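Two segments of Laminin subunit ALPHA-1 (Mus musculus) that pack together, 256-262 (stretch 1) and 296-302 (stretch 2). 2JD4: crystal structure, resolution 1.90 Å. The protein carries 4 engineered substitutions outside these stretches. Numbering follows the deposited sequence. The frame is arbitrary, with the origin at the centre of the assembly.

Stretch 1 (256-262) KVLFHVN
Stretch 2, residues 296-302: RIVLTVD

Two β-strands of laminin subunit α1 pack here mainly through apolar side chains, facing each other with no hydrogen bond between them. The chain is extended in both: residues 256-262 form one strand, with phi between -101° and -145° and psi between 105° and 154°, and residues 296-301 form the other, with phi from -115° to -147° and psi from 118° to 142°. D302, at phi 51° and psi 37°, breaks away from this conformation. The strands run nearly antiparallel, their N-to-C directions 160° apart, but their axes come no closer than 8.1 Å. That spacing is too wide for backbone pairing, and no hydrogen bond crosses between them.

The register follows from the opposed directions. At the centre, F259 CA and L299 CA lie 6.7 Å apart. V261 CA is 7.9 Å from I297 CA, and V257 CA is 8.2 Å from V301 CA. Alternation, the general property of a β-strand, does the rest. V257, F259 and V261 direct their CA-to-CB bonds toward the second stretch, as I297, L299 and V301 do toward the first, and all six are buried. The alternate residues L258, H260, N262 and V298 point away, which leaves the polar H260 and N262 free to hydrogen-bond outside this contact.

F259 contributes the largest covered area, 79 Å² of the 338 Å² buried in total. Its chi1 of 176° (t) and chi2 of 35° carry the ring across to I297, where F259 CD2 lies 3.3 Å from I297 CG2, while F259 CE2 comes within 4.1 Å of the carbonyl oxygen V298 O. The ring meets its neighbours obliquely. I297, with chi1 m and chi2 t, serves a second partner through the other branch of its side chain: I297 CD1 reaches to 3.2 Å from V261 CB. Isoleucine suits such a position because CG2 and the CG1-CD1 arm can diverge toward different neighbours.

L299, at chi1 172° (t) and chi2 58° (p), also meets two residues: L299 CD2 sits 4.2 Å from F259 CB, 3.9 Å from V257 CG1 and 3.5 Å from V257 O. The compact valines close the two ends. V257, V261 and V301 all adopt chi1 t, and V257 CB approaches V301 CG2 at a looser 4.3 Å. Shape and hydrophobicity, not directional bonding, hold the pair together.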

# COMPACT_ATOMS: atom_id res chain seq x y z
N LYS A 256 25.20 -8.00 -4.74
CA LYS A 256 24.70 -9.34 -5.07
C LYS A 256 23.45 -9.67 -4.25
O LYS A 256 23.26 -9.14 -3.16
CB LYS A 256 25.78 -10.39 -4.79
CG LYS A 256 26.96 -10.32 -5.74
CD LYS A 256 28.28 -10.52 -5.00
CE LYS A 256 28.31 -11.82 -4.23
NZ LYS A 256 29.62 -11.99 -3.53
N VAL A 257 22.62 -10.55 -4.79
CA VAL A 257 21.41 -10.97 -4.10
C VAL A 257 21.64 -12.37 -3.53
O VAL A 257 22.08 -13.27 -4.24
CB VAL A 257 20.19 -10.98 -5.04
CG1 VAL A 257 18.96 -11.50 -4.31
CG2 VAL A 257 19.93 -9.58 -5.57
N LEU A 258 21.34 -12.53 -2.24
CA LEU A 258 21.51 -13.80 -1.56
C LEU A 258 20.18 -14.31 -1.01
O LEU A 258 19.39 -13.55 -0.44
CB LEU A 258 22.50 -13.67 -0.40
CG LEU A 258 23.83 -12.98 -0.68
CD1 LEU A 258 24.67 -12.95 0.60
CD2 LEU A 258 24.57 -13.72 -1.79
N PHE A 259 19.94 -15.61 -1.19
CA PHE A 259 18.74 -16.27 -0.72
C PHE A 259 19.21 -17.41 0.19
O PHE A 259 19.72 -18.42 -0.29
CB PHE A 259 17.96 -16.82 -1.92
CG PHE A 259 16.72 -17.61 -1.56
CD1 PHE A 259 15.95 -17.27 -0.46
CD2 PHE A 259 16.31 -18.66 -2.38
CE1 PHE A 259 14.77 -17.96 -0.18
CE2 PHE A 259 15.13 -19.36 -2.11
CZ PHE A 259 14.36 -19.01 -1.00
N HIS A 260 19.07 -17.22 1.51
CA HIS A 260 19.50 -18.22 2.49
C HIS A 260 18.32 -19.02 3.01
O HIS A 260 17.22 -18.49 3.18
CB HIS A 260 20.16 -17.56 3.70
CG HIS A 260 21.25 -16.59 3.36
ND1 HIS A 260 22.45 -16.99 2.82
CD2 HIS A 260 21.32 -15.25 3.50
CE1 HIS A 260 23.22 -15.93 2.65
NE2 HIS A 260 22.55 -14.86 3.05
N VAL A 261 18.55 -20.29 3.29
CA VAL A 261 17.51 -21.15 3.82
C VAL A 261 18.14 -22.13 4.81
O VAL A 261 19.24 -22.63 4.57
CB VAL A 261 16.82 -21.94 2.69
CG1 VAL A 261 15.96 -23.05 3.27
CG2 VAL A 261 15.96 -21.00 1.86
N ASN A 262 17.45 -22.38 5.92
CA ASN A 262 17.95 -23.33 6.91
C ASN A 262 16.80 -24.18 7.43
O ASN A 262 15.90 -23.67 8.10
CB ASN A 262 18.62 -22.61 8.09
CG ASN A 262 19.40 -23.56 8.98
OD1 ASN A 262 18.91 -24.63 9.33
ND2 ASN A 262 20.62 -23.18 9.34
N ARG A 296 15.13 -28.29 -2.79
CA ARG A 296 15.59 -27.35 -3.80
C ARG A 296 15.36 -25.88 -3.46
O ARG A 296 14.34 -25.52 -2.88
CB ARG A 296 14.92 -27.67 -5.14
CG ARG A 296 15.35 -26.74 -6.27
CD ARG A 296 14.77 -27.18 -7.60
NE ARG A 296 15.16 -28.55 -7.91
CZ ARG A 296 14.90 -29.15 -9.07
NH1 ARG A 296 14.26 -28.51 -10.03
NH2 ARG A 296 15.29 -30.41 -9.27
N ILE A 297 16.33 -25.06 -3.83
CA ILE A 297 16.29 -23.62 -3.61
C ILE A 297 16.68 -22.91 -4.91
O ILE A 297 17.79 -23.08 -5.41
CB ILE A 297 17.28 -23.22 -2.49
CG1 ILE A 297 16.73 -23.67 -1.13
CG2 ILE A 297 17.54 -21.73 -2.50
CD1 ILE A 297 17.70 -23.48 0.01
N VAL A 298 15.76 -22.11 -5.45
CA VAL A 298 16.01 -21.41 -6.70
C VAL A 298 15.82 -19.89 -6.59
O VAL A 298 14.77 -19.42 -6.16
CB VAL A 298 15.07 -21.93 -7.82
CG1 VAL A 298 15.37 -21.21 -9.12
CG2 VAL A 298 15.25 -23.44 -8.00
N LEU A 299 16.85 -19.15 -6.98
CA LEU A 299 16.84 -17.69 -6.98
C LEU A 299 16.92 -17.20 -8.42
O LEU A 299 17.82 -17.58 -9.17
CB LEU A 299 18.03 -17.13 -6.18
CG LEU A 299 18.20 -15.61 -6.27
CD1 LEU A 299 16.93 -14.92 -5.78
CD2 LEU A 299 19.41 -15.16 -5.46
N THR A 300 15.97 -16.35 -8.81
CA THR A 300 15.95 -15.82 -10.16
C THR A 300 15.86 -14.29 -10.14
O THR A 300 14.93 -13.72 -9.57
CB THR A 300 14.74 -16.38 -10.93
OG1 THR A 300 14.75 -17.81 -10.86
CG2 THR A 300 14.80 -15.96 -12.39
N VAL A 301 16.84 -13.64 -10.75
CA VAL A 301 16.87 -12.18 -10.81
C VAL A 301 16.91 -11.75 -12.28
O VAL A 301 17.80 -12.15 -13.03
CB VAL A 301 18.11 -11.60 -10.10
CG1 VAL A 301 18.06 -10.08 -10.13
CG2 VAL A 301 18.16 -12.10 -8.66
N ASP A 302 15.93 -10.94 -12.67
CA ASP A 302 15.82 -10.47 -14.05
C ASP A 302 15.89 -11.64 -15.03
O ASP A 302 16.47 -11.53 -16.11
CB ASP A 302 16.93 -9.46 -14.37
CG ASP A 302 16.78 -8.17 -13.58
OD1 ASP A 302 15.63 -7.79 -13.27
OD2 ASP A 302 17.81 -7.52 -13.29